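Local coordinates for Dye-decolorizing peroxidase (PDB 7D8M), which probably uses its heme b cofactor to carry out peroxidase chemistry, as a member of the DyP-type family of dye-decolorizing heme peroxidases, at residues Thr44-Pro47 / Ala48-Ser52; Thr51-Ala54 / Thr55-Pro59; Glu111-Gly115 / Thr116-Gly120; Pro342-Asp346 / Tyr347-Ser351. One frame throughout, in Å; residues are numbered along the deposited sequence.

Contact 1 of 4, residues Thr44-Pro47 / Ala48-Ser52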
loop_
_atom_site.group_PDB
_atom_site.type_symbol
_atom_site.label_atom_id
_atom_site.label_comp_id
_atom_site.label_asym_id
_atom_site.label_seq_id
_atom_site.Cartn_x
_atom_site.Cartn_y
_atom_site.Cartn_z
ATOM N N THR A 44 -19.176 12.336 -19.749
ATOM C CA THR A 44 -19.626 11.101 -20.380
ATOM C C THR A 44 -18.694 9.924 -20.130
ATOM O O THR A 44 -19.166 8.784 -20.042
ATOM C CB THR A 44 -19.782 11.296 -21.889
ATOM O OG1 THR A 44 -18.656 12.028 -22.383
ATOM C CG2 THR A 44 -21.078 12.079 -22.212
ATOM N N TYR A 45 -17.384 10.164 -20.025
ATOM C CA TYR A 45 -16.459 9.066 -19.755
ATOM C C TYR A 45 -16.766 8.394 -18.422
ATOM O O TYR A 45 -16.901 7.165 -18.349
ATOM C CB TYR A 45 -15.012 9.555 -19.773
ATOM C CG TYR A 45 -14.036 8.396 -19.735
ATOM C CD1 TYR A 45 -13.689 7.725 -20.899
ATOM C CD2 TYR A 45 -13.488 7.951 -18.528
ATOM C CE1 TYR A 45 -12.815 6.655 -20.873
ATOM C CE2 TYR A 45 -12.608 6.884 -18.496
ATOM C CZ TYR A 45 -12.282 6.236 -19.668
ATOM O OH TYR A 45 -11.411 5.168 -19.663
ATOM N N ALA A 46 -16.889 9.184 -17.354
ATOM C CA ALA A 46 -16.952 8.606 -16.010
ATOM C C ALA A 46 -18.131 7.662 -15.813
ATOM O O ALA A 46 -17.918 6.552 -15.294
ATOM C CB ALA A 46 -16.952 9.723 -14.960
ATOM N N PRO A 47 -19.372 8.007 -16.183
ATOM C CA PRO A 47 -20.465 7.037 -15.993
ATOM C C PRO A 47 -20.310 5.778 -16.837
ATOM O O PRO A 47 -20.828 4.722 -16.456
ATOM C CB PRO A 47 -21.722 7.830 -16.382
ATOM C CG PRO A 47 -21.229 8.993 -17.172
ATOM C CD PRO A 47 -19.872 9.312 -16.659
ATOM N N ALA A 48 -19.597 5.850 -17.955
ATOM C CA ALA A 48 -19.454 4.705 -18.843
ATOM C C ALA A 48 -18.289 3.797 -18.487
ATOM O O ALA A 48 -18.287 2.632 -18.904
ATOM C CB ALA A 48 -19.277 5.177 -20.288
ATOM N N ASN A 49 -17.297 4.294 -17.740
ATOM C CA ASN A 49 -16.027 3.591 -17.608
ATOM C C ASN A 49 -15.491 3.476 -16.186
ATOM O O ASN A 49 -14.652 2.596 -15.945
ATOM C CB ASN A 49 -14.955 4.270 -18.479
ATOM C CG ASN A 49 -15.235 4.133 -19.958
ATOM O OD1 ASN A 49 -14.959 3.094 -20.558
ATOM N ND2 ASN A 49 -15.783 5.190 -20.561
ATOM N N ILE A 50 -15.928 4.304 -15.243
ATOM C CA ILE A 50 -15.397 4.226 -13.880
ATOM C C ILE A 50 -16.003 3.016 -13.185
ATOM O O ILE A 50 -17.219 2.957 -12.961
ATOM C CB ILE A 50 -15.669 5.511 -13.090
ATOM C CG1 ILE A 50 -14.925 6.674 -13.737
ATOM C CG2 ILE A 50 -15.219 5.343 -11.631
ATOM C CD1 ILE A 50 -13.418 6.444 -13.849
ATOM N N THR A 51 -15.151 2.056 -12.841
ATOM C CA THR A 51 -15.597 0.744 -12.399
ATOM C C THR A 51 -15.935 0.765 -10.922
ATOM O O THR A 51 -15.112 1.166 -10.091
ATOM C CB THR A 51 -14.514 -0.300 -12.666
ATOM O OG1 THR A 51 -14.186 -0.293 -14.056
ATOM C CG2 THR A 51 -14.981 -1.699 -12.239
ATOM N N SER A 52 -17.121 0.274 -10.593
ATOM C CA SER A 52 -17.603 0.257 -9.224
ATOM C C SER A 52 -17.194 -1.023 -8.502
ATOM O O SER A 52 -16.802 -2.022 -9.115
ATOM C CB SER A 52 -19.123 0.372 -9.200
ATOM O OG SER A 52 -19.691 -0.815 -9.732
HETATM O O HOH W 1 -19.155 4.305 -13.867
#

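Contact 2 of 4, residues Thr51-Ala54 / Thr55-Pro59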
loop_
_atom_site.group_PDB
_atom_site.type_symbol
_atom_site.label_atom_id
_atom_site.label_comp_id
_atom_site.label_asym_id
_atom_site.label_seq_id
_atom_site.Cartn_x
_atom_site.Cartn_y
_atom_site.Cartn_z
ATOM N N THR A 51 -15.151 2.056 -12.841
ATOM C CA THR A 51 -15.597 0.744 -12.399
ATOM C C THR A 51 -15.935 0.765 -10.922
ATOM O O THR A 51 -15.112 1.166 -10.091
ATOM C CB THR A 51 -14.514 -0.300 -12.666
ATOM O OG1 THR A 51 -14.186 -0.293 -14.056
ATOM C CG2 THR A 51 -14.981 -1.699 -12.239
ATOM N N SER A 52 -17.121 0.274 -10.593
ATOM C CA SER A 52 -17.603 0.257 -9.224
ATOM C C SER A 52 -17.194 -1.023 -8.502
ATOM O O SER A 52 -16.802 -2.022 -9.115
ATOM C CB SER A 52 -19.123 0.372 -9.200
ATOM O OG SER A 52 -19.691 -0.815 -9.732
ATOM N N VAL A 53 -17.305 -0.973 -7.173
ATOM C CA VAL A 53 -17.234 -2.186 -6.360
ATOM C C VAL A 53 -18.222 -3.220 -6.885
ATOM O O VAL A 53 -17.886 -4.394 -7.076
ATOM C CB VAL A 53 -17.509 -1.852 -4.882
ATOM C CG1 VAL A 53 -17.801 -3.122 -4.080
ATOM C CG2 VAL A 53 -16.348 -1.073 -4.276
ATOM N N ALA A 54 -19.459 -2.785 -7.143
ATOM C CA ALA A 54 -20.503 -3.714 -7.568
ATOM C C ALA A 54 -20.112 -4.443 -8.847
ATOM O O ALA A 54 -20.325 -5.653 -8.968
ATOM C CB ALA A 54 -21.828 -2.969 -7.745
ATOM N N THR A 55 -19.517 -3.730 -9.803
ATOM C CA THR A 55 -19.111 -4.373 -11.050
ATOM C C THR A 55 -18.001 -5.394 -10.816
ATOM O O THR A 55 -18.013 -6.485 -11.402
ATOM C CB THR A 55 -18.665 -3.317 -12.059
ATOM O OG1 THR A 55 -19.751 -2.413 -12.323
ATOM C CG2 THR A 55 -18.231 -3.971 -13.359
ATOM N N ILE A 56 -17.027 -5.068 -9.964
ATOM C CA ILE A 56 -15.909 -5.984 -9.769
ATOM C C ILE A 56 -16.395 -7.290 -9.151
ATOM O O ILE A 56 -16.013 -8.379 -9.593
ATOM C CB ILE A 56 -14.811 -5.311 -8.920
ATOM C CG1 ILE A 56 -14.214 -4.108 -9.667
ATOM C CG2 ILE A 56 -13.729 -6.321 -8.527
ATOM C CD1 ILE A 56 -12.911 -3.587 -9.030
ATOM N N ILE A 57 -17.275 -7.206 -8.144
ATOM C CA ILE A 57 -17.757 -8.403 -7.457
ATOM C C ILE A 57 -18.983 -9.032 -8.105
ATOM O O ILE A 57 -19.376 -10.139 -7.707
ATOM C CB ILE A 57 -18.107 -8.119 -5.984
ATOM C CG1 ILE A 57 -19.342 -7.222 -5.890
ATOM C CG2 ILE A 57 -16.920 -7.507 -5.267
ATOM C CD1 ILE A 57 -19.866 -7.080 -4.474
ATOM N N GLY A 58 -19.604 -8.367 -9.080
ATOM C CA GLY A 58 -20.767 -8.913 -9.737
ATOM C C GLY A 58 -20.404 -9.845 -10.873
ATOM O O GLY A 58 -19.228 -10.138 -11.143
ATOM N N PRO A 59 -21.434 -10.308 -11.581
ATOM C CA PRO A 59 -21.214 -11.309 -12.632
ATOM C C PRO A 59 -20.223 -10.820 -13.675
ATOM O O PRO A 59 -20.220 -9.649 -14.063
ATOM C CB PRO A 59 -22.611 -11.514 -13.230
ATOM C CG PRO A 59 -23.412 -10.332 -12.794
ATOM C CD PRO A 59 -22.837 -9.869 -11.500
HETATM O O HOH W 2 -18.842 -0.219 -12.895
#

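Contact 3 of 4, residues Glu111-Gly115 / Thr116-Gly120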
loop_
_atom_site.group_PDB
_atom_site.type_symbol
_atom_site.label_atom_id
_atom_site.label_comp_id
_atom_site.label_asym_id
_atom_site.label_seq_id
_atom_site.Cartn_x
_atom_site.Cartn_y
_atom_site.Cartn_z
ATOM N N GLU A 111 11.042 12.543 -11.655
ATOM C CA GLU A 111 10.961 13.992 -11.822
ATOM C C GLU A 111 9.518 14.484 -11.826
ATOM O O GLU A 111 9.206 15.512 -11.214
ATOM C CB GLU A 111 11.675 14.405 -13.109
ATOM C CG GLU A 111 11.699 15.901 -13.348
ATOM C CD GLU A 111 12.470 16.650 -12.272
ATOM O OE1 GLU A 111 13.409 16.063 -11.686
ATOM O OE2 GLU A 111 12.139 17.831 -12.015
ATOM N N ALA A 112 8.617 13.756 -12.501
ATOM C CA ALA A 112 7.232 14.201 -12.627
ATOM C C ALA A 112 6.557 14.422 -11.281
ATOM O O ALA A 112 5.611 15.215 -11.196
ATOM C CB ALA A 112 6.422 13.190 -13.445
ATOM N N PHE A 113 7.014 13.753 -10.229
ATOM C CA PHE A 113 6.397 13.900 -8.918
ATOM C C PHE A 113 6.976 15.052 -8.105
ATOM O O PHE A 113 6.400 15.408 -7.064
ATOM C CB PHE A 113 6.548 12.600 -8.115
ATOM C CG PHE A 113 5.752 11.457 -8.660
ATOM C CD1 PHE A 113 4.383 11.575 -8.839
ATOM C CD2 PHE A 113 6.367 10.267 -8.992
ATOM C CE1 PHE A 113 3.638 10.526 -9.350
ATOM C CE2 PHE A 113 5.630 9.207 -9.505
ATOM C CZ PHE A 113 4.263 9.343 -9.686
ATOM N N LYS A 114 8.092 15.638 -8.544
ATOM C CA LYS A 114 8.836 16.593 -7.721
ATOM C C LYS A 114 8.200 17.977 -7.843
ATOM O O LYS A 114 8.765 18.933 -8.378
ATOM C CB LYS A 114 10.307 16.599 -8.110
ATOM C CG LYS A 114 10.962 15.235 -7.960
ATOM C CD LYS A 114 12.438 15.270 -8.304
ATOM C CE LYS A 114 13.252 15.849 -7.156
ATOM N NZ LYS A 114 14.706 15.710 -7.424
ATOM N N GLY A 115 6.994 18.069 -7.317
ATOM C CA GLY A 115 6.286 19.330 -7.299
ATOM C C GLY A 115 4.803 19.078 -7.127
ATOM O O GLY A 115 4.396 18.124 -6.462
ATOM N N THR A 116 4.010 19.952 -7.749
ATOM C CA THR A 116 2.559 19.870 -7.668
ATOM C C THR A 116 1.949 19.901 -9.063
ATOM O O THR A 116 0.809 20.336 -9.243
ATOM C CB THR A 116 1.995 20.996 -6.798
ATOM O OG1 THR A 116 2.390 22.263 -7.344
ATOM C CG2 THR A 116 2.514 20.878 -5.361
ATOM N N ASN A 117 2.714 19.437 -10.057
ATOM C CA ASN A 117 2.227 19.397 -11.431
ATOM C C ASN A 117 1.242 18.256 -11.653
ATOM O O ASN A 117 0.376 18.348 -12.533
ATOM C CB ASN A 117 3.405 19.264 -12.392
ATOM C CG ASN A 117 3.028 19.608 -13.826
ATOM O OD1 ASN A 117 2.580 20.717 -14.106
ATOM N ND2 ASN A 117 3.215 18.661 -14.738
ATOM N N VAL A 118 1.359 17.177 -10.883
ATOM C CA VAL A 118 0.459 16.040 -11.045
ATOM C C VAL A 118 -0.912 16.406 -10.490
ATOM O O VAL A 118 -1.058 16.718 -9.301
ATOM C CB VAL A 118 1.026 14.788 -10.366
ATOM C CG1 VAL A 118 -0.050 13.697 -10.270
ATOM C CG2 VAL A 118 2.256 14.294 -11.133
ATOM N N ASP A 119 -1.924 16.379 -11.359
ATOM C CA ASP A 119 -3.291 16.738 -11.003
ATOM C C ASP A 119 -4.160 15.531 -10.685
ATOM O O ASP A 119 -5.186 15.682 -10.012
ATOM C CB ASP A 119 -3.947 17.538 -12.150
ATOM C CG ASP A 119 -3.422 18.962 -12.246
ATOM O OD1 ASP A 119 -3.016 19.525 -11.210
ATOM O OD2 ASP A 119 -3.425 19.526 -13.359
ATOM N N GLY A 120 -3.779 14.344 -11.138
ATOM C CA GLY A 120 -4.551 13.163 -10.818
ATOM C C GLY A 120 -3.957 11.955 -11.501
ATOM O O GLY A 120 -2.934 12.034 -12.193
HETATM O O HOH W 3 4.578 16.377 -13.557
HETATM O O HOH W 4 4.035 16.982 -9.323
#

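Contact 4 of 4, residues Pro342-Asp346 / Tyr347-Ser351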
loop_
_atom_site.group_PDB
_atom_site.type_symbol
_atom_site.label_atom_id
_atom_site.label_comp_id
_atom_site.label_asym_id
_atom_site.label_seq_id
_atom_site.Cartn_x
_atom_site.Cartn_y
_atom_site.Cartn_z
ATOM N N PRO A 342 10.557 -6.280 -14.435
ATOM C CA PRO A 342 10.750 -7.692 -14.770
ATOM C C PRO A 342 11.401 -8.474 -13.631
ATOM O O PRO A 342 11.815 -7.935 -12.602
ATOM C CB PRO A 342 11.677 -7.629 -15.986
ATOM C CG PRO A 342 12.516 -6.431 -15.720
ATOM C CD PRO A 342 11.617 -5.431 -15.009
ATOM N N GLU A 343 11.489 -9.777 -13.847
ATOM C CA GLU A 343 12.134 -10.647 -12.889
ATOM C C GLU A 343 13.629 -10.357 -12.824
ATOM O O GLU A 343 14.214 -9.741 -13.719
ATOM C CB GLU A 343 11.895 -12.108 -13.260
ATOM C CG GLU A 343 10.438 -12.518 -13.149
ATOM C CD GLU A 343 9.950 -12.454 -11.716
ATOM O OE1 GLU A 343 10.250 -13.393 -10.949
ATOM O OE2 GLU A 343 9.289 -11.458 -11.352
ATOM N N VAL A 344 14.239 -10.802 -11.723
ATOM C CA VAL A 344 15.680 -10.687 -11.540
ATOM C C VAL A 344 16.401 -11.551 -12.565
ATOM O O VAL A 344 16.071 -12.725 -12.752
ATOM C CB VAL A 344 16.037 -11.090 -10.103
ATOM C CG1 VAL A 344 17.562 -11.193 -9.910
ATOM C CG2 VAL A 344 15.395 -10.113 -9.129
ATOM N N THR A 345 17.388 -10.974 -13.242
ATOM C CA THR A 345 18.092 -11.708 -14.284
ATOM C C THR A 345 19.248 -12.495 -13.688
ATOM O O THR A 345 19.692 -12.231 -12.573
ATOM C CB THR A 345 18.628 -10.768 -15.366
ATOM O OG1 THR A 345 19.622 -9.902 -14.799
ATOM C CG2 THR A 345 17.494 -9.922 -15.963
ATOM N N ASP A 346 19.742 -13.472 -14.460
ATOM C CA ASP A 346 20.894 -14.251 -14.005
ATOM C C ASP A 346 22.067 -13.345 -13.643
ATOM O O ASP A 346 22.726 -13.560 -12.620
ATOM C CB ASP A 346 21.312 -15.266 -15.073
ATOM C CG ASP A 346 20.295 -16.379 -15.253
ATOM O OD1 ASP A 346 19.363 -16.466 -14.434
ATOM O OD2 ASP A 346 20.417 -17.161 -16.222
ATOM N N TYR A 347 22.324 -12.307 -14.452
ATOM C CA TYR A 347 23.446 -11.408 -14.183
ATOM C C TYR A 347 23.268 -10.694 -12.851
ATOM O O TYR A 347 24.204 -10.609 -12.045
ATOM C CB TYR A 347 23.608 -10.377 -15.317
ATOM C CG TYR A 347 24.822 -9.487 -15.107
ATOM C CD1 TYR A 347 24.741 -8.336 -14.331
ATOM C CD2 TYR A 347 26.060 -9.820 -15.656
ATOM C CE1 TYR A 347 25.858 -7.538 -14.103
ATOM C CE2 TYR A 347 27.179 -9.020 -15.442
ATOM C CZ TYR A 347 27.073 -7.884 -14.663
ATOM O OH TYR A 347 28.179 -7.089 -14.435
ATOM N N GLU A 348 22.073 -10.157 -12.611
ATOM C CA GLU A 348 21.819 -9.452 -11.362
ATOM C C GLU A 348 22.016 -10.371 -10.168
ATOM O O GLU A 348 22.657 -9.997 -9.183
ATOM C CB GLU A 348 20.406 -8.883 -11.365
ATOM C CG GLU A 348 20.210 -7.777 -12.378
ATOM C CD GLU A 348 18.775 -7.320 -12.414
ATOM O OE1 GLU A 348 17.937 -8.128 -12.866
ATOM O OE2 GLU A 348 18.489 -6.180 -11.969
ATOM N N ALA A 349 21.470 -11.583 -10.242
ATOM C CA ALA A 349 21.611 -12.524 -9.141
ATOM C C ALA A 349 23.075 -12.886 -8.920
ATOM O O ALA A 349 23.577 -12.803 -7.795
ATOM C CB ALA A 349 20.764 -13.766 -9.410
ATOM N N SER A 350 23.789 -13.248 -9.996
ATOM C CA SER A 350 25.194 -13.638 -9.866
ATOM C C SER A 350 26.034 -12.523 -9.262
ATOM O O SER A 350 26.892 -12.776 -8.408
ATOM C CB SER A 350 25.773 -14.037 -11.222
ATOM O OG SER A 350 25.206 -15.248 -11.675
ATOM N N SER A 351 25.803 -11.289 -9.688
ATOM C CA SER A 351 26.594 -10.152 -9.246
ATOM C C SER A 351 26.080 -9.529 -7.962
ATOM O O SER A 351 26.703 -8.582 -7.464
ATOM C CB SER A 351 26.621 -9.084 -10.345
ATOM O OG SER A 351 25.335 -8.521 -10.496
#

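Contact 1 of 4, residues Thr44-Pro47 / Ala48-Ser52
Y45 and N49 meet one turn apart near the C-terminal end of helix 35-49, within the DyP dimeric alpha+beta barrel domain. The stacking part of the contact rests on flat groups: the N49 amide lies over one face of the Y45 ring, the two planes only 18° apart, with ND2 of N49 3.3 Å from CD1 of Y45. Next to it, CB of N49 makes a CH-pi contact, 3.7 Å from the centroid of the Y45 ring and 23° off the ring normal. With CG of Y45 anti to the backbone N (chi1 -170°), the ring lies alongside the following turn, where the N49 side chain covers one face.

Hydrogen bonding uses the same amide. ND2 of N49 donates to O of Y45 at 3.2 Å, and that oxygen lies close to the amide plane, so the bond helps to fix the rotation of the amide over the ring. P47 has no N-H for the preceding turn, and the helix is kinked there. Beyond the kink, N of I50 donates to O of A46 at 3.0 Å, and a water lies 2.9 Å from O of A46.

The apolar faces pack against neighbouring elements: Y45 touches Y135 and L139 of helix 129-143, while A46 rests on I444 and V445 of helix 441-448. Within the turn, CB of A46 lies 3.9 Å from CG1 of I50.

Contact 2 of 4, residues Thr51-Ala54 / Thr55-Pro59
S52 is the N-cap of the short helix 53-57, and its side chain takes the N-H of T55. Among the hydrogen bonds, this capping one joins a side chain to the backbone: N of T55 donates to OG of S52 at 2.9 Å, with an N-H...O angle of 158°. The torsion explains the reach, since chi1 of 69° sets OG of S52 between its own backbone N and carbonyl carbon, turned over the first turn. Behind the cap, N of I56 donates to O of S52 at 3.2 Å and N of I57 to O of V53 at 3.1 Å, the latter nearly straight at 167°. At the far end N of G58 makes a weak bond to O of A54, where the chain leaves helical geometry.

One water accepts from N of S52 at 2.9 Å; its very short approach to OG1 of T55 is doubtful.

Apolar contact runs along another side. CG2 of T51 comes within 3.6 Å of CG1 of I56 and 4.0 Å of CB of T55, the T51 side chain crossing each of the two at about a right angle.

The polar end of T51 is directed elsewhere, its OG1 accepting from N of V68 in strand 67-72. T51 and I56 both touch F67 of that strand, and V53 packs on F9 and I12, so the helix sits between the sheet edge and the N-terminal loops.

Contact 3 of 4, residues Glu111-Gly115 / Thr116-Gly120
A112 and V118 approach each other across a bend in the chain, with no direct hydrogen bond between 111-115 and 116-120. Residues 111-113 form a short 3-10 segment, in which N of K114 donates to O of E111. K114 then centres an inverse gamma turn, closed by N of G115 donating to O of F113 at 2.7 Å. G115 has phi 159° and psi -147°, a backbone conformation in which any CB would collide with the carbonyl oxygen of K114. Two waters span the bend, both donating to O of A112: one accepts from ND2 of N117 at 2.9 Å, the other from N of V118 at 3.1 Å.

The loop leads into strand 120-126 of the four-stranded antiparallel sheet, in the dimeric alpha+beta barrel domain of the DyP family. D119 and G120 both face F30, a classic beta bulge at the strand's entry.

Among the side chains, CG2 of V118 does the touching, 3.5 Å from O of A112 and 4.1 Å from CD1 of F113. In V118, chi1 of 167° places CG1 anti to the backbone N and leaves CG2 anti to the carbonyl carbon, turned to A112 and F113. The F113 ring also meets F29 edge-to-face and the ring of Y151, while V118 touches V150 of strand 147-156.

Contact 4 of 4, residues Pro342-Asp346 / Tyr347-Ser351
T345 and E348 exchange hydrogen bonds as a capping box at the start of helix 346-351. N of T345 donates to OE1 of E348 at 2.9 Å and 170°, meeting this oxygen on its anti side, slightly out of the carboxylate plane. In return N of E348 donates to OG1 of T345 at 3.3 Å. The return bond is possible because chi1 of 65° folds OG1 of T345 toward the N-H of E348.

Around the box, N of A349 donates to O of T345 at 3.0 Å. O of D346 takes two donors from S350: N at 2.8 Å, and OG at 3.1 Å from above the carbonyl plane, 40° out of it. CG1 of V344 lies against the turn, 3.9 Å from CB of E348 and 4.1 Å from CB of A349.

A second shell holds the E348 carboxylate. OE1 also forms a salt bridge with R358, and OE2 accepts from N of T355 and N of I356, which should fix its rotation and probably stabilise its negative charge.

The cap thus lies in the connection between strands 334-340 and 359-366, neighbours in the second four-stranded sheet, with V344 on V228 and E348 on P229 at the start of helix 228-237.

In the fold
From the N terminus, contact 1 (44-52) covers the exit from helix 35-49, and contact 2 (51-59) overlaps it at T51 and S52, so a short link through I50 and T51 leads from one helix to the cap of the next. Both lie beside strand 67-72, an edge of the first sheet. Contact 3 (111-120) follows in series at the loop entering strand 120-126, the neighbour of 67-72 in that sheet; its nearest atoms are about 11 Å from contact 1. Contact 4 (342-351) lies in the connection between strands 334-340 and 359-366 of the second sheet, about 17 Å from contact 3 at the nearest atoms. Each contact is local to one continuous stretch, and none crosses or encloses another.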